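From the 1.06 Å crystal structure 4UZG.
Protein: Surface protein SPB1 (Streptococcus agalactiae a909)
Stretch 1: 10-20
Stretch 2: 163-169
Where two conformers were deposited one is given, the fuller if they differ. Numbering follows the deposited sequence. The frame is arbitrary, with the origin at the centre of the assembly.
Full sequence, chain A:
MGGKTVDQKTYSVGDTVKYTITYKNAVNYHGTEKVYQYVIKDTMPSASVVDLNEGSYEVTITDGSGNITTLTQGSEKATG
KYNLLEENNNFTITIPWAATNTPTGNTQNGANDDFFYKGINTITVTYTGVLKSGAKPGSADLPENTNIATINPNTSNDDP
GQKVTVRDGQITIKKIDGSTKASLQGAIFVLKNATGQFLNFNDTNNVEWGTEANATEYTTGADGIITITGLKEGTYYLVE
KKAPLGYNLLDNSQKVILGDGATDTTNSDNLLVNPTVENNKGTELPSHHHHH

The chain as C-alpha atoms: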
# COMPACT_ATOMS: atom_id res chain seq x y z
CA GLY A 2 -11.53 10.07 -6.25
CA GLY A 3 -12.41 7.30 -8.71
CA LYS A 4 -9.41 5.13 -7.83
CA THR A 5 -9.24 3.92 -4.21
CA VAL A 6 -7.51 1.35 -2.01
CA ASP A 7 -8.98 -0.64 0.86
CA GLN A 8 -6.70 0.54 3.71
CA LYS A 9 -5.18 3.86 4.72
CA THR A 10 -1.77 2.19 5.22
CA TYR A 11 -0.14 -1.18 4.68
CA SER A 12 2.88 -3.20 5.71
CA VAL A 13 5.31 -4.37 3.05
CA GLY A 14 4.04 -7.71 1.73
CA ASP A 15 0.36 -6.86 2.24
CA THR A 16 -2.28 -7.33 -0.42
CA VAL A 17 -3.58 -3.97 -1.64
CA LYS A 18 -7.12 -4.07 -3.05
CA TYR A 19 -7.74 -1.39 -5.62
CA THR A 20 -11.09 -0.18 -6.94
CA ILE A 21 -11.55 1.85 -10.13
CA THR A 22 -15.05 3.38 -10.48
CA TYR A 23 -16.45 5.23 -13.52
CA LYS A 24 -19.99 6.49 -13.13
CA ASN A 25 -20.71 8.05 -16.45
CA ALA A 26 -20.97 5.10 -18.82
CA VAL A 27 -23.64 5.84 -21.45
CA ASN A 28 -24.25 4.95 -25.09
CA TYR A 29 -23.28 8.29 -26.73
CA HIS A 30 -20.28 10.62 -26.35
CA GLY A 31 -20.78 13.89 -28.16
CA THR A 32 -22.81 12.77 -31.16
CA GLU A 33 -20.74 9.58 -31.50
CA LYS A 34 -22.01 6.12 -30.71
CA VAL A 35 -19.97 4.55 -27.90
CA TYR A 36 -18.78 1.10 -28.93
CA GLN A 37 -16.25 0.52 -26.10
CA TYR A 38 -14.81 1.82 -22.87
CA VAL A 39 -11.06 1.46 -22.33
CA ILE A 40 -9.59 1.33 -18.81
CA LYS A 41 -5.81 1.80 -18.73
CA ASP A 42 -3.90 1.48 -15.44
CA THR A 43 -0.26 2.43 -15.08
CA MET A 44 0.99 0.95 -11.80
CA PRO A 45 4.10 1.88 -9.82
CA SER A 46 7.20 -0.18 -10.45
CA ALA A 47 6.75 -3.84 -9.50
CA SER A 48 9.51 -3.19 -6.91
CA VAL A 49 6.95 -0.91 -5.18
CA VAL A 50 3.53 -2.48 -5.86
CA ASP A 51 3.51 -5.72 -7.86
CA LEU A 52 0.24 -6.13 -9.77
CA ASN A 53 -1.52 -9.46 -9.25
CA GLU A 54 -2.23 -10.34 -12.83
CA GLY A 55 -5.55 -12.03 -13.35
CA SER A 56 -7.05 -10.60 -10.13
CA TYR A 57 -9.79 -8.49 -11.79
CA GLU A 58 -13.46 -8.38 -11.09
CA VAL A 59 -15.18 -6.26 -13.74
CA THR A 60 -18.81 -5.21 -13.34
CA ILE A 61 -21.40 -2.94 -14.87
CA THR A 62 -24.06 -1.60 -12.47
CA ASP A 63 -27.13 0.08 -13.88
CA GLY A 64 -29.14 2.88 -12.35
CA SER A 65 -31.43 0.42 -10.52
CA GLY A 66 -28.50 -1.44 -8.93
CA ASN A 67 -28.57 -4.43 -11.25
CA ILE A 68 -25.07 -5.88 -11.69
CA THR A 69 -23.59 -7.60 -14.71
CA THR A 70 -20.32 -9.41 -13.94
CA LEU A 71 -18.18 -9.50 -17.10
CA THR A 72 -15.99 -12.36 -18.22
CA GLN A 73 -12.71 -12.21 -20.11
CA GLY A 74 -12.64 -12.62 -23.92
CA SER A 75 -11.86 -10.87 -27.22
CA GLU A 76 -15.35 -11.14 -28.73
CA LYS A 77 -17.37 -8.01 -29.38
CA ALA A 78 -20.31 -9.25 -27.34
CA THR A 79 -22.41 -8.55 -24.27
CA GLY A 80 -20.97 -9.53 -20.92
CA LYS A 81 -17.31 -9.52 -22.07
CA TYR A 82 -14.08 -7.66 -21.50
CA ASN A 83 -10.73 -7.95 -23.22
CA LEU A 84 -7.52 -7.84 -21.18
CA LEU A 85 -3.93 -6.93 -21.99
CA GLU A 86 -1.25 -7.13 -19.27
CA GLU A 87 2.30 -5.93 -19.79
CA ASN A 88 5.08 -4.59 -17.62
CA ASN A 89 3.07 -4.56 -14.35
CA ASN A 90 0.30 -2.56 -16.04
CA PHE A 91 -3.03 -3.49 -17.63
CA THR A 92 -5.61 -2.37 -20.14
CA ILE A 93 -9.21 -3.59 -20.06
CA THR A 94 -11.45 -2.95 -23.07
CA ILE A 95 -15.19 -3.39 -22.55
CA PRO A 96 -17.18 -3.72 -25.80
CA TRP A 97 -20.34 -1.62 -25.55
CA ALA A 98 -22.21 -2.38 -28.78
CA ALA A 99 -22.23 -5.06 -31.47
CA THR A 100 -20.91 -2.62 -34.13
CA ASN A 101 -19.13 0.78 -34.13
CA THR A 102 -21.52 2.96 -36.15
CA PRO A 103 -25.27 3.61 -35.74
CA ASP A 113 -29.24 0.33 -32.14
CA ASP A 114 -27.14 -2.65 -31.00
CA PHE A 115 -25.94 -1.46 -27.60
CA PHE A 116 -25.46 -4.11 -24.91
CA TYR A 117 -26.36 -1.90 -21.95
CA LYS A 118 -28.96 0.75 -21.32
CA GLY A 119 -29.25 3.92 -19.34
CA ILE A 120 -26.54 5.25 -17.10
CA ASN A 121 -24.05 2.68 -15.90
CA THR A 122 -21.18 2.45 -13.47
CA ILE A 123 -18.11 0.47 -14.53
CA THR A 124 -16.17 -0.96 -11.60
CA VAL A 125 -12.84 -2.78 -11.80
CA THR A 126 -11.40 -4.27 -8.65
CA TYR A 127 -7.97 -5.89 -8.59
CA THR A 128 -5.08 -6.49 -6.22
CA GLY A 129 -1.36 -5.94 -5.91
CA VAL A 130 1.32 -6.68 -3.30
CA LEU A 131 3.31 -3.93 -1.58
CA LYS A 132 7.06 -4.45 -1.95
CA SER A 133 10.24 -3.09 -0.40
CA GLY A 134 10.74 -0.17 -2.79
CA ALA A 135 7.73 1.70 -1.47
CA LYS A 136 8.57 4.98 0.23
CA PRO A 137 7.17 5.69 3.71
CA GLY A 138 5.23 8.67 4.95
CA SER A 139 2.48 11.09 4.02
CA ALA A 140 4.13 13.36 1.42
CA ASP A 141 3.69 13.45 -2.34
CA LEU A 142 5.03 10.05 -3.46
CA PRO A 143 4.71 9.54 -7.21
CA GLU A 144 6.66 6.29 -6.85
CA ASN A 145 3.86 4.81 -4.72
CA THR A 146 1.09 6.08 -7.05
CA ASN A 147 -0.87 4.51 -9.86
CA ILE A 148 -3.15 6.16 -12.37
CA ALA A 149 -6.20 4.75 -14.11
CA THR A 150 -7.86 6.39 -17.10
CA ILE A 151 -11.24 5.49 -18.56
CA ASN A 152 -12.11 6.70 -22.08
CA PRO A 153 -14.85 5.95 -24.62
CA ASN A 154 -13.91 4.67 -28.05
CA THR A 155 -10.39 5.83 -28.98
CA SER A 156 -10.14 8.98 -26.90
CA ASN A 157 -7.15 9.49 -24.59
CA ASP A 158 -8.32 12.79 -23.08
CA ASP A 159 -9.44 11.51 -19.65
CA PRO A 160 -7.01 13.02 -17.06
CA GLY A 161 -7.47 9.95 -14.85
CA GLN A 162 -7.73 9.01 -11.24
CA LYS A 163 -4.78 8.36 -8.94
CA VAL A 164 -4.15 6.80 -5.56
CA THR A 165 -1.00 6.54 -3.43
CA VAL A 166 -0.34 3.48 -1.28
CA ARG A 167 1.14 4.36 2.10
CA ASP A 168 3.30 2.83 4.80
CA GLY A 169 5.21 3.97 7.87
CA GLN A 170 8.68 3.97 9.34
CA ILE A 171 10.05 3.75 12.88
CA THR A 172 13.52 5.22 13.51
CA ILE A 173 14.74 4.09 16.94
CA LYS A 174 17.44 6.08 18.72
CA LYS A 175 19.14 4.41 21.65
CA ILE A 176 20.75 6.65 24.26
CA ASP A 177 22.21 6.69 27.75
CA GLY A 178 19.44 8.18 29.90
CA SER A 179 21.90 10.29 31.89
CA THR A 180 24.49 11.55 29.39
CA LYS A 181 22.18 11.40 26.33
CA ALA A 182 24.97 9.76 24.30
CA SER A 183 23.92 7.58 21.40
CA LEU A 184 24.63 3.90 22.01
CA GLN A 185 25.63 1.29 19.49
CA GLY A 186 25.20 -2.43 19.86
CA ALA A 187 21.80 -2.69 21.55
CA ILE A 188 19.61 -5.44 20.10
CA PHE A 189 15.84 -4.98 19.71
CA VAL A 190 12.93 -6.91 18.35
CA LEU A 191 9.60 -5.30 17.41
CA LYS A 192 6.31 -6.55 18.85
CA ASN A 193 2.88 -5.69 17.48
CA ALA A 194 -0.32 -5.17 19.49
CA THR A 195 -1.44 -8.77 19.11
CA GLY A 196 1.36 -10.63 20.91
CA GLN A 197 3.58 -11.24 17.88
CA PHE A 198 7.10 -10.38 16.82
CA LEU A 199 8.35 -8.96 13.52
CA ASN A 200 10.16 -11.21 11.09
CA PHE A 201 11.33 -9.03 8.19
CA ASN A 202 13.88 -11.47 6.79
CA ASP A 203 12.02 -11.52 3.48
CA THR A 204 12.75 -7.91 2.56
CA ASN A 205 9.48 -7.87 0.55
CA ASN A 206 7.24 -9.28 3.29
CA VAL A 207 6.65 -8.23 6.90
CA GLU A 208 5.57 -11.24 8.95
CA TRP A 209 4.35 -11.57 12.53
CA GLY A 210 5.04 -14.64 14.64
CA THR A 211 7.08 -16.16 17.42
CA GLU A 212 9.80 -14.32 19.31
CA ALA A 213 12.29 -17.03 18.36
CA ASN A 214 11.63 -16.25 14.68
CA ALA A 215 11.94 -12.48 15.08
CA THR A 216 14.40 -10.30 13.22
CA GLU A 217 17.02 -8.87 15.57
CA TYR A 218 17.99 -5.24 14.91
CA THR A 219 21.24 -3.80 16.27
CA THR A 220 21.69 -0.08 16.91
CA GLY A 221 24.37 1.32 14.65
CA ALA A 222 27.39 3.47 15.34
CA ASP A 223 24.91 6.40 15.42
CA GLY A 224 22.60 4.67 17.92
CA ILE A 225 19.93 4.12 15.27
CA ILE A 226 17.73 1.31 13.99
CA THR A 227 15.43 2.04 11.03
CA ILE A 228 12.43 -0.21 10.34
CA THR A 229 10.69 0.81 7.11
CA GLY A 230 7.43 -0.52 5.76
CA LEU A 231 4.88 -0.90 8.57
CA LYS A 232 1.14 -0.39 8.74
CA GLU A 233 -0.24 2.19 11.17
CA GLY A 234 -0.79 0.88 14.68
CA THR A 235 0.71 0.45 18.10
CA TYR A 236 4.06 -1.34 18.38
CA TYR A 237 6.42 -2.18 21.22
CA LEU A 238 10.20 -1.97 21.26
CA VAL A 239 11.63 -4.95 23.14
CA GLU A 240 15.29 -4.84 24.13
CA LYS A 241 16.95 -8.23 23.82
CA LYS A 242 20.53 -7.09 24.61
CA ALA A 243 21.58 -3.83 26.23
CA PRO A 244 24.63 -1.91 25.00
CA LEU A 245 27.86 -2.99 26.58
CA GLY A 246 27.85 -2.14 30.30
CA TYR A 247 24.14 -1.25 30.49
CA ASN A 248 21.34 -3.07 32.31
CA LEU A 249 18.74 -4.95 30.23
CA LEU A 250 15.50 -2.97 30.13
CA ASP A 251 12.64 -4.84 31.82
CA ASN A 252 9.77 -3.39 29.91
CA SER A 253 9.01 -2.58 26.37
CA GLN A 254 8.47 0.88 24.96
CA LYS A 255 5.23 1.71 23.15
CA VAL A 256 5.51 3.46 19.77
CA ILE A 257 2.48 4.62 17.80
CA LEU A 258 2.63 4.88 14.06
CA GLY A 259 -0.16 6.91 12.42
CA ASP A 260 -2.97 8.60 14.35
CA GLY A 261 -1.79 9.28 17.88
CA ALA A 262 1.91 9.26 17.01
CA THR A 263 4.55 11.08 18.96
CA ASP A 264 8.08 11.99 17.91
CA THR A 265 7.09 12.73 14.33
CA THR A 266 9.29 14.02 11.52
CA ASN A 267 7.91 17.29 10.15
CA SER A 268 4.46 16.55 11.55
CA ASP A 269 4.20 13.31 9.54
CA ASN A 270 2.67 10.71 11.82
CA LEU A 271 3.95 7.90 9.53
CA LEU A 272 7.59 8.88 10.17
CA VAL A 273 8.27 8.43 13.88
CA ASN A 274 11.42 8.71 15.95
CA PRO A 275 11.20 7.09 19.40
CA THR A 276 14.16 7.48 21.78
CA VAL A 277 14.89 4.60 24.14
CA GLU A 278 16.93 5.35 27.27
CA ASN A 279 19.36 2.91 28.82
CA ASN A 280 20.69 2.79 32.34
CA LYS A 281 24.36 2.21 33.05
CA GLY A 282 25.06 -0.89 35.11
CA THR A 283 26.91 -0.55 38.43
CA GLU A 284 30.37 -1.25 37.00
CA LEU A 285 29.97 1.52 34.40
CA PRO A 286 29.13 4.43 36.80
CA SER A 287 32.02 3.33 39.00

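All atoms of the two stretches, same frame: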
# COMPACT_ATOMS: atom_id res chain seq x y z
N THR A 10 -3.19 2.56 5.24
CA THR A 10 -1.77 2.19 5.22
C THR A 10 -1.66 0.68 5.17
O THR A 10 -2.62 -0.05 5.46
CB THR A 10 -1.00 2.71 6.45
OG1 THR A 10 -1.52 2.08 7.62
CG2 THR A 10 -1.08 4.20 6.60
N TYR A 11 -0.46 0.23 4.83
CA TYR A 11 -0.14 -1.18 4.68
C TYR A 11 1.25 -1.46 5.23
O TYR A 11 2.07 -0.56 5.33
CB TYR A 11 -0.12 -1.56 3.19
CG TYR A 11 -1.44 -1.40 2.49
CD1 TYR A 11 -2.37 -2.42 2.47
CD2 TYR A 11 -1.77 -0.22 1.85
CE1 TYR A 11 -3.60 -2.26 1.84
CE2 TYR A 11 -2.99 -0.05 1.21
CZ TYR A 11 -3.90 -1.07 1.21
OH TYR A 11 -5.09 -0.85 0.56
N SER A 12 1.51 -2.71 5.54
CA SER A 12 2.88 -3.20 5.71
C SER A 12 3.36 -3.80 4.40
O SER A 12 2.59 -4.36 3.61
CB SER A 12 2.98 -4.28 6.79
OG SER A 12 2.82 -3.71 8.07
N VAL A 13 4.67 -3.69 4.16
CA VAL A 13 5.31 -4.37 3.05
C VAL A 13 4.92 -5.85 3.07
O VAL A 13 4.92 -6.50 4.11
CB VAL A 13 6.83 -4.13 3.10
CG1 VAL A 13 7.58 -5.08 2.19
CG2 VAL A 13 7.13 -2.68 2.73
N GLY A 14 4.53 -6.36 1.90
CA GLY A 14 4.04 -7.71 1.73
C GLY A 14 2.52 -7.85 1.74
O GLY A 14 2.00 -8.90 1.35
N ASP A 15 1.82 -6.80 2.18
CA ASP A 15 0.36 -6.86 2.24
C ASP A 15 -0.25 -6.84 0.83
O ASP A 15 0.29 -6.28 -0.12
CB ASP A 15 -0.23 -5.67 3.00
CG ASP A 15 -0.07 -5.72 4.51
OD1 ASP A 15 0.45 -6.71 5.06
OD2 ASP A 15 -0.50 -4.72 5.13
N THR A 16 -1.42 -7.44 0.75
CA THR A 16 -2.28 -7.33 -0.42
C THR A 16 -3.02 -5.99 -0.36
O THR A 16 -3.70 -5.68 0.62
CB THR A 16 -3.28 -8.47 -0.46
OG1 THR A 16 -2.56 -9.70 -0.52
CG2 THR A 16 -4.21 -8.36 -1.67
N VAL A 17 -2.89 -5.22 -1.43
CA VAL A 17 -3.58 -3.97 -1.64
C VAL A 17 -4.74 -4.23 -2.58
O VAL A 17 -4.54 -4.73 -3.68
CB VAL A 17 -2.64 -2.93 -2.29
CG1 VAL A 17 -3.37 -1.63 -2.55
CG2 VAL A 17 -1.40 -2.70 -1.42
N LYS A 18 -5.98 -3.95 -2.15
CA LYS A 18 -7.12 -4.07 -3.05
C LYS A 18 -7.49 -2.71 -3.57
O LYS A 18 -7.80 -1.78 -2.80
CB LYS A 18 -8.34 -4.73 -2.42
CG LYS A 18 -9.39 -5.00 -3.48
CD LYS A 18 -10.46 -5.98 -3.05
CE LYS A 18 -11.16 -6.62 -4.25
NZ LYS A 18 -10.22 -7.47 -5.05
N TYR A 19 -7.42 -2.60 -4.89
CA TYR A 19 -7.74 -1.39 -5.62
C TYR A 19 -9.14 -1.46 -6.22
O TYR A 19 -9.58 -2.54 -6.65
CB TYR A 19 -6.79 -1.25 -6.80
CG TYR A 19 -5.34 -0.95 -6.48
CD1 TYR A 19 -4.91 0.36 -6.38
CD2 TYR A 19 -4.40 -1.95 -6.33
CE1 TYR A 19 -3.58 0.67 -6.17
CE2 TYR A 19 -3.06 -1.65 -6.11
CZ TYR A 19 -2.64 -0.35 -6.03
OH TYR A 19 -1.30 -0.11 -5.86
N THR A 20 -9.81 -0.32 -6.28
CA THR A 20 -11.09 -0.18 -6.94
C THR A 20 -11.06 1.03 -7.87
O THR A 20 -10.73 2.13 -7.44
CB THR A 20 -12.24 -0.00 -5.93
OG1 THR A 20 -12.25 -1.13 -5.03
CG2 THR A 20 -13.59 0.04 -6.63
N LYS A 163 -5.99 8.86 -9.54
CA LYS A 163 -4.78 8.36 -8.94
C LYS A 163 -5.02 7.97 -7.49
O LYS A 163 -5.91 8.52 -6.83
CB LYS A 163 -3.72 9.46 -8.92
CG LYS A 163 -3.20 9.84 -10.28
CD LYS A 163 -1.98 10.74 -10.20
CE LYS A 163 -2.24 12.10 -9.64
NZ LYS A 163 -1.06 12.98 -9.93
N VAL A 164 -4.18 7.07 -6.98
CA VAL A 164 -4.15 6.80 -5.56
C VAL A 164 -2.73 6.43 -5.17
O VAL A 164 -2.01 5.84 -5.97
CB VAL A 164 -5.22 5.74 -5.13
CG1 VAL A 164 -4.82 4.36 -5.61
CG2 VAL A 164 -5.44 5.75 -3.63
N THR A 165 -2.34 6.80 -3.96
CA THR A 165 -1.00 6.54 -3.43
C THR A 165 -1.09 5.55 -2.28
O THR A 165 -1.79 5.80 -1.31
CB THR A 165 -0.38 7.86 -2.92
OG1 THR A 165 -0.38 8.85 -3.96
CG2 THR A 165 1.05 7.63 -2.38
N VAL A 166 -0.40 4.42 -2.40
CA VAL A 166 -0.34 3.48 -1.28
C VAL A 166 0.65 4.02 -0.25
O VAL A 166 1.63 4.69 -0.59
CB VAL A 166 0.04 2.05 -1.69
CG1 VAL A 166 -1.03 1.44 -2.60
CG2 VAL A 166 1.44 2.02 -2.30
N ARG A 167 0.36 3.77 1.02
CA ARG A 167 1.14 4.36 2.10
C ARG A 167 1.62 3.34 3.11
O ARG A 167 0.90 2.37 3.41
CB ARG A 167 0.29 5.39 2.85
CG ARG A 167 -0.35 6.47 2.06
CD ARG A 167 0.52 7.61 1.90
NE ARG A 167 -0.00 8.68 1.07
CZ ARG A 167 0.78 9.64 0.62
NH1 ARG A 167 2.05 9.64 0.94
NH2 ARG A 167 0.30 10.57 -0.16
N ASP A 168 2.80 3.58 3.67
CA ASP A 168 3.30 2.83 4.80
C ASP A 168 4.11 3.74 5.71
O ASP A 168 4.30 4.92 5.40
CB ASP A 168 4.04 1.54 4.37
CG ASP A 168 5.36 1.77 3.67
OD1 ASP A 168 5.95 2.84 3.70
OD2 ASP A 168 5.83 0.74 3.08
N GLY A 169 4.53 3.21 6.85
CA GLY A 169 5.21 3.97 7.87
C GLY A 169 6.60 3.45 8.19
O GLY A 169 7.02 2.38 7.75

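The apolar centre of this contact is built around Val-166, whose CA-to-CB bond points toward the other stretch and which gives up 62 Å² to it. With chi1 at -64° (m), its CG1 touches two residues of the strand 16-20: CG1 of Val-17 lies 3.9 Å from CG1 of Val-166, and OH of Tyr-19 lies 3.6 Å from the same methyl. The ring itself follows, with CZ of Tyr-19 4.2 Å from CG1 of Val-166 in an oblique approach. Val-17 also points toward the other stretch, so the two valines meet CG1 to CG1.

Tyr-19 extends this centre to Val-164. Its CA-to-CB bond runs sideways, but with chi1 at -69° (m) the end of the side chain comes nearer to the second stretch, and chi2 of -90° sets the orientation of the ring. The long side chain spans a wide gap here, with CA of Tyr-19 and CA of Val-164 separated by 8.9 Å. CG1 of Val-164 meets the ring at its edge, near the ring plane, 3.9 Å from CE1 of Tyr-19. The alternation along the second stretch, which runs past the end of its strand, is consistent with this: Val-164 and Val-166 point toward the first stretch, whereas Thr-165 points away.

At the other end the backbones converge, CA of Thr-10 standing 4.8 Å from CA of Arg-167, and main-chain atoms take over. The one hydrogen bond across the stretches runs from N of Tyr-11 to O of Arg-167, 2.9 Å long with an angle of 143° at the hydrogen. The same carbonyl receives a CA-H...O contact, CA of Thr-10 lying 3.2 Å from O of Arg-167 with 131° at the hydrogen. Arg-167 thus contributes its backbone here, while the end of its side chain leads away and its NH1 and NH2 are hydrogen-bonded elsewhere in the structure.

Asp-168 forms the outer polar edge. Its CB packs closely on the backbone, 3.0 Å from O of Tyr-11, and its OD2 lies 3.7 Å from CG2 of Val-13, a contact without a hydrogen bond. Beyond it, a type II turn from Ser-12 to Asp-15 is closed by N of Asp-15 to O of Ser-12 at 2.9 Å and braced by N of Ser-12 to OD2 of Asp-15, also 2.9 Å. Gly-14 suits its position because, at phi/psi of 96/-13, a CB would jam against the carbonyl O of Val-13. In all, 363 Å² is buried, summed over both sides.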